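Local coordinates for protein putative fimbrium tip subunit Fim1C (PDB 4EPS) that is probably a component of the tip of fimbriae, the filamentous cell-surface appendages that mediate adhesion and biofilm formation, at residues 266-269 against 270-274; 310-313 against 314-318. All coordinates share one frame; numbering follows the deposited sequence.

Contact 1 of 2, residues 266-269 against 270-274; sequences HHLQ and VGDYY. With SO4 (sulfate ion), chain F.
The carboxylate of D272 folds back over the turn and takes two nearly straight hydrogen bonds on one oxygen. NE2 of H266 reaches D272 OD2 at 2.7 Å, with the acceptor close to the imidazole plane and the ring and carboxylate planes 60° apart. The backbone N of Q269 meets the same D272 OD2 at 3.0 Å from the other face of the carboxylate. D272 CG stands beside its own backbone N (chi1 -74°), which turns the acid inward. These donors probably favour the ionised carboxylate. D272 OD1 accepts from G283 N and lies 2.8 Å from a water that also touches H267 O.

This tight, buried side contrasts with a looser one: Q269 and V270 are partly exposed, and Q269 packs against H267 of the second subunit. Q269 CG also lies 3.4 Å above the centre of its own chain's H267 ring, whose NE2 donates to sulfate O1 at 2.9 Å. The sulfate, probably from the crystallisation liquor, sits between the subunits, held also by A176 N and by S282 and N284 of the second subunit. Both histidine ND1 atoms bond to the second subunit: H266 ND1 to its E177, H267 ND1 to its H267. The bond from D272 N to Q269 O (3.1 Å) closes a type II beta turn, with G271 at positive phi, braced by its own aspartate between strands 261-267 and 273-275.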
ATOM      1  N   HIS A 266       1.642  -3.438  -4.803  1.00 19.13           N
ATOM      2  CA  HIS A 266       0.364  -4.084  -5.045  1.00 18.65           C
ATOM      3  C   HIS A 266      -0.034  -4.970  -3.884  1.00 20.36           C
ATOM      4  O   HIS A 266       0.730  -5.849  -3.486  1.00 18.74           O
ATOM      5  CB  HIS A 266       0.408  -4.918  -6.360  1.00 18.23           C
ATOM      6  CG  HIS A 266      -0.880  -5.650  -6.636  1.00 20.84           C
ATOM      7  ND1 HIS A 266      -2.013  -4.977  -7.099  1.00 22.86           N
ATOM      8  CD2 HIS A 266      -1.193  -6.956  -6.437  1.00 22.84           C
ATOM      9  CE1 HIS A 266      -2.978  -5.896  -7.179  1.00 22.74           C
ATOM     10  NE2 HIS A 266      -2.539  -7.104  -6.785  1.00 22.95           N
ATOM     11  N   HIS A 267      -1.255  -4.784  -3.391  1.00 17.86           N
ATOM     12  CA  HIS A 267      -1.833  -5.673  -2.358  1.00 17.13           C
ATOM     13  C   HIS A 267      -2.187  -7.005  -3.017  1.00 20.28           C
ATOM     14  O   HIS A 267      -3.178  -7.094  -3.749  1.00 19.27           O
ATOM     15  CB  HIS A 267      -3.071  -5.044  -1.691  1.00 17.87           C
ATOM     16  CG  HIS A 267      -3.743  -5.958  -0.680  1.00 19.52           C
ATOM     17  ND1 HIS A 267      -5.046  -5.736  -0.279  1.00 20.53           N
ATOM     18  CD2 HIS A 267      -3.245  -7.020   0.011  1.00 19.58           C
ATOM     19  CE1 HIS A 267      -5.325  -6.689   0.613  1.00 20.21           C
ATOM     20  NE2 HIS A 267      -4.277  -7.490   0.816  1.00 20.06           N
ATOM     21  N   LEU A 268      -1.348  -8.024  -2.797  1.00 18.37           N
ATOM     22  CA  LEU A 268      -1.532  -9.324  -3.463  1.00 17.82           C
ATOM     23  C   LEU A 268      -2.653 -10.119  -2.768  1.00 19.42           C
ATOM     24  O   LEU A 268      -2.583 -10.398  -1.576  1.00 18.70           O
ATOM     25  CB  LEU A 268      -0.195 -10.114  -3.473  1.00 17.70           C
ATOM     26  CG  LEU A 268      -0.173 -11.473  -4.214  1.00 21.04           C
ATOM     27  CD1 LEU A 268      -0.504 -11.303  -5.736  1.00 20.02           C
ATOM     28  CD2 LEU A 268       1.212 -12.144  -4.058  1.00 21.15           C
ATOM     29  N   GLN A 269      -3.678 -10.497  -3.521  1.00 17.53           N
ATOM     30  CA  GLN A 269      -4.817 -11.239  -2.953  1.00 17.79           C
ATOM     31  C   GLN A 269      -5.239 -12.402  -3.802  1.00 19.62           C
ATOM     32  O   GLN A 269      -5.116 -12.367  -5.026  1.00 18.59           O
ATOM     33  CB  GLN A 269      -6.036 -10.292  -2.819  1.00 19.29           C
ATOM     34  CG  GLN A 269      -5.798  -9.134  -1.825  1.00 18.35           C
ATOM     35  CD  GLN A 269      -7.043  -8.325  -1.671  1.00 22.30           C
ATOM     36  OE1 GLN A 269      -7.406  -7.489  -2.525  1.00 25.35           O
ATOM     37  NE2 GLN A 269      -7.751  -8.595  -0.621  1.00 16.75           N
ATOM     38  N   VAL A 270      -5.853 -13.403  -3.159  1.00 16.62           N
ATOM     39  CA  VAL A 270      -6.493 -14.504  -3.890  1.00 17.46           C
ATOM     40  C   VAL A 270      -7.554 -13.866  -4.817  1.00 19.41           C
ATOM     41  O   VAL A 270      -8.286 -12.970  -4.393  1.00 19.86           O
ATOM     42  CB  VAL A 270      -7.138 -15.514  -2.895  1.00 20.49           C
ATOM     43  CG1 VAL A 270      -8.036 -16.525  -3.631  1.00 20.13           C
ATOM     44  CG2 VAL A 270      -6.064 -16.216  -2.039  1.00 21.31           C
ATOM     45  N   GLY A 271      -7.627 -14.326  -6.047  1.00 18.53           N
ATOM     46  CA  GLY A 271      -8.571 -13.781  -7.013  1.00 18.12           C
ATOM     47  C   GLY A 271      -7.939 -12.774  -7.955  1.00 21.40           C
ATOM     48  O   GLY A 271      -8.568 -12.379  -8.938  1.00 20.31           O
ATOM     49  N   ASP A 272      -6.695 -12.328  -7.679  1.00 17.25           N
ATOM     50  CA  ASP A 272      -6.036 -11.390  -8.592  1.00 15.58           C
ATOM     51  C   ASP A 272      -5.763 -12.066  -9.957  1.00 19.28           C
ATOM     52  O   ASP A 272      -5.527 -13.280 -10.004  1.00 19.18           O
ATOM     53  CB  ASP A 272      -4.723 -10.866  -8.017  1.00 15.95           C
ATOM     54  CG  ASP A 272      -4.845  -9.843  -6.888  1.00 20.37           C
ATOM     55  OD1 ASP A 272      -6.001  -9.408  -6.580  1.00 19.52           O
ATOM     56  OD2 ASP A 272      -3.804  -9.478  -6.318  1.00 22.34           O
ATOM     57  N   TYR A 273      -5.808 -11.290 -11.043  1.00 17.38           N
ATOM     58  CA  TYR A 273      -5.566 -11.797 -12.412  1.00 16.68           C
ATOM     59  C   TYR A 273      -4.064 -11.837 -12.681  1.00 20.62           C
ATOM     60  O   TYR A 273      -3.358 -10.857 -12.425  1.00 20.59           O
ATOM     61  CB  TYR A 273      -6.303 -10.914 -13.472  1.00 17.49           C
ATOM     62  CG  TYR A 273      -7.801 -10.905 -13.259  1.00 18.45           C
ATOM     63  CD1 TYR A 273      -8.604 -11.923 -13.777  1.00 18.81           C
ATOM     64  CD2 TYR A 273      -8.422  -9.866 -12.565  1.00 18.42           C
ATOM     65  CE1 TYR A 273      -9.987 -11.920 -13.584  1.00 19.48           C
ATOM     66  CE2 TYR A 273      -9.800  -9.866 -12.339  1.00 19.46           C
ATOM     67  CZ  TYR A 273     -10.581 -10.881 -12.869  1.00 21.07           C
ATOM     68  OH  TYR A 273     -11.937 -10.878 -12.657  1.00 19.96           O
ATOM     69  N   TYR A 274      -3.579 -12.966 -13.204  1.00 18.74           N
ATOM     70  CA  TYR A 274      -2.164 -13.214 -13.460  1.00 18.58           C
ATOM     71  C   TYR A 274      -1.898 -13.308 -14.957  1.00 21.88           C
ATOM     72  O   TYR A 274      -2.621 -13.993 -15.684  1.00 20.15           O
ATOM     73  CB  TYR A 274      -1.718 -14.523 -12.746  1.00 19.65           C
ATOM     74  CG  TYR A 274      -0.211 -14.597 -12.607  1.00 20.66           C
ATOM     75  CD1 TYR A 274       0.450 -13.911 -11.592  1.00 22.30           C
ATOM     76  CD2 TYR A 274       0.558 -15.344 -13.504  1.00 21.16           C
ATOM     77  CE1 TYR A 274       1.834 -13.986 -11.452  1.00 21.30           C
ATOM     78  CE2 TYR A 274       1.944 -15.422 -13.374  1.00 21.30           C
ATOM     79  CZ  TYR A 274       2.575 -14.741 -12.347  1.00 23.00           C
ATOM     80  OH  TYR A 274       3.940 -14.788 -12.227  1.00 22.68           O
TER
HETATM   81  S   SO4 F 605      -4.636  -9.313   3.926  1.00 33.93           S
HETATM   82  O1  SO4 F 605      -5.552  -9.205   2.797  1.00 33.21           O
HETATM   83  O2  SO4 F 605      -5.247  -8.629   5.053  1.00 36.31           O
HETATM   84  O3  SO4 F 605      -4.478 -10.724   4.241  1.00 30.79           O
HETATM   85  O4  SO4 F 605      -3.384  -8.696   3.677  1.00 35.80           O
HETATM   86  O   HOH W   1      -5.707  -7.150  -4.960  1.00 20.05           O

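Contact 2 of 2, residues 310-313 against 314-318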
ATOM      1  N   LYS A 310       7.877 -26.090   8.608  1.00 32.78           N
ATOM      2  CA  LYS A 310       9.086 -26.027   9.455  1.00 33.69           C
ATOM      3  C   LYS A 310       8.828 -26.495  10.911  1.00 40.78           C
ATOM      4  O   LYS A 310       9.735 -27.055  11.518  1.00 41.64           O
ATOM      5  CB  LYS A 310       9.693 -24.609   9.451  1.00 35.51           C
ATOM      6  CG  LYS A 310       8.830 -23.517  10.082  1.00 44.91           C
ATOM      7  CD  LYS A 310       9.508 -22.147   9.976  1.00 59.11           C
ATOM      8  CE  LYS A 310       8.973 -21.140  10.977  1.00 71.20           C
ATOM      9  NZ  LYS A 310       7.614 -20.652  10.622  1.00 80.32           N
ATOM     10  N   ASP A 311       7.610 -26.287  11.449  1.00 38.93           N
ATOM     11  CA  ASP A 311       7.271 -26.646  12.833  1.00 41.25           C
ATOM     12  C   ASP A 311       6.558 -28.016  12.956  1.00 47.23           C
ATOM     13  O   ASP A 311       6.155 -28.386  14.062  1.00 48.25           O
ATOM     14  CB  ASP A 311       6.416 -25.534  13.471  1.00 43.63           C
ATOM     15  CG  ASP A 311       7.127 -24.182  13.573  1.00 55.70           C
ATOM     16  OD1 ASP A 311       8.366 -24.169  13.787  1.00 54.82           O
ATOM     17  OD2 ASP A 311       6.444 -23.141  13.462  1.00 64.95           O
ATOM     18  N   VAL A 312       6.444 -28.791  11.849  1.00 42.40           N
ATOM     19  CA  VAL A 312       5.826 -30.126  11.910  1.00 40.92           C
ATOM     20  C   VAL A 312       6.783 -31.081  12.665  1.00 45.58           C
ATOM     21  O   VAL A 312       7.990 -31.061  12.407  1.00 43.49           O
ATOM     22  CB  VAL A 312       5.443 -30.640  10.501  1.00 41.98           C
ATOM     23  CG1 VAL A 312       5.027 -32.109  10.535  1.00 41.73           C
ATOM     24  CG2 VAL A 312       4.326 -29.780   9.902  1.00 40.06           C
ATOM     25  N   ALA A 313       6.234 -31.902  13.600  1.00 45.79           N
ATOM     26  CA  ALA A 313       6.998 -32.846  14.431  1.00 46.87           C
ATOM     27  C   ALA A 313       7.863 -33.790  13.590  1.00 50.42           C
ATOM     28  O   ALA A 313       7.381 -34.395  12.630  1.00 49.97           O
ATOM     29  CB  ALA A 313       6.060 -33.652  15.318  1.00 48.62           C
ATOM     30  N   GLY A 314       9.147 -33.849  13.936  1.00 46.77           N
ATOM     31  CA  GLY A 314      10.137 -34.673  13.256  1.00 46.23           C
ATOM     32  C   GLY A 314      10.770 -34.006  12.056  1.00 48.16           C
ATOM     33  O   GLY A 314      11.660 -34.591  11.435  1.00 48.66           O
ATOM     34  N   THR A 315      10.325 -32.764  11.732  1.00 42.96           N
ATOM     35  CA  THR A 315      10.782 -31.925  10.609  1.00 41.80           C
ATOM     36  C   THR A 315      10.907 -32.775   9.316  1.00 42.50           C
ATOM     37  O   THR A 315      12.015 -32.964   8.810  1.00 41.69           O
ATOM     38  CB  THR A 315      12.102 -31.188  10.971  1.00 50.63           C
ATOM     39  OG1 THR A 315      12.069 -30.818  12.342  1.00 51.52           O
ATOM     40  CG2 THR A 315      12.327 -29.941  10.135  1.00 47.40           C
ATOM     41  N   PRO A 316       9.792 -33.290   8.749  1.00 37.68           N
ATOM     42  CA  PRO A 316       9.918 -34.116   7.532  1.00 36.40           C
ATOM     43  C   PRO A 316      10.369 -33.334   6.292  1.00 37.58           C
ATOM     44  O   PRO A 316      10.934 -33.934   5.371  1.00 36.72           O
ATOM     45  CB  PRO A 316       8.507 -34.691   7.343  1.00 38.14           C
ATOM     46  CG  PRO A 316       7.613 -33.777   8.075  1.00 42.42           C
ATOM     47  CD  PRO A 316       8.390 -33.208   9.209  1.00 38.48           C
ATOM     48  N   TYR A 317      10.156 -31.997   6.284  1.00 31.85           N
ATOM     49  CA  TYR A 317      10.499 -31.118   5.165  1.00 30.90           C
ATOM     50  C   TYR A 317      11.581 -30.133   5.594  1.00 35.67           C
ATOM     51  O   TYR A 317      11.383 -29.356   6.529  1.00 35.32           O
ATOM     52  CB  TYR A 317       9.228 -30.398   4.645  1.00 29.53           C
ATOM     53  CG  TYR A 317       8.126 -31.401   4.379  1.00 29.61           C
ATOM     54  CD1 TYR A 317       8.233 -32.325   3.338  1.00 30.96           C
ATOM     55  CD2 TYR A 317       7.028 -31.501   5.231  1.00 29.33           C
ATOM     56  CE1 TYR A 317       7.279 -33.329   3.158  1.00 30.91           C
ATOM     57  CE2 TYR A 317       6.057 -32.486   5.046  1.00 29.99           C
ATOM     58  CZ  TYR A 317       6.192 -33.402   4.011  1.00 34.01           C
ATOM     59  OH  TYR A 317       5.270 -34.406   3.833  1.00 28.81           O
ATOM     60  N   THR A 318      12.750 -30.248   4.965  1.00 34.31           N
ATOM     61  CA  THR A 318      13.944 -29.442   5.253  1.00 34.80           C
ATOM     62  C   THR A 318      14.471 -28.882   3.962  1.00 39.86           C
ATOM     63  O   THR A 318      14.005 -29.294   2.899  1.00 39.07           O
ATOM     64  CB  THR A 318      15.049 -30.302   5.948  1.00 40.07           C
ATOM     65  OG1 THR A 318      15.560 -31.233   4.997  1.00 39.16           O
ATOM     66  CG2 THR A 318      14.560 -31.040   7.187  1.00 38.91           C
TER
HETATM   67  O   HOH W   2       9.932 -29.239  13.032  1.00 49.12           O
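A chi1 of 170° swings V312 CG1 away from its own N and against the pyrrolidine ring of P316, while the first torsion of T315 (chi1 -36°) sets OG1 beside its own backbone N, facing the bridging water. Both residues belong to a type II beta turn running from V312 to T315, closed by T315 N donating to V312 O at 3.0 Å. The N-H...O angle of this bond is 145°. G314, at the third position, adopts the positive phi expected there.

The apolar part is small: V312 CG1 rests 3.8 Å from P316 CD, the two side chains crossing at about a right angle. V312 also packs against E378 and R386, which places this side of the turn against the loop that carries them. P316 CB in turn lies over one face of the Y317 ring, toward its rim, and Y317 OH bonds to E378.

The remaining residues of the turn, A313, G314 and T315, are exposed, as is K310, two residues before it. T315 CG2 comes within 4.1 Å of K310 O, a loose touch. One water bridges the polar side: it donates to K310 O and to V312 O and accepts from T315 OG1, each at 2.7 Å.

In the fold
Contacts 1 and 2 follow each other along the chain, with centres about 29 Å apart and nearest atoms about 18 Å apart, and they do not touch. Contact 1 joins strand 261-267, which pairs with strand 148-174, to strand 273-275 of the six-stranded antiparallel sheet that also holds 293-300, 334-338 and 502-509. Contact 2 lies further on, in the loop between helices 305-308 and 323-327, after strand 293-300 and before strand 334-338 of that sheet. Both are type II turns, but the first is buried between strand 261-267 and the six-stranded sheet and meets the second subunit, whereas the second is a surface turn that no other chain of the assembly touches.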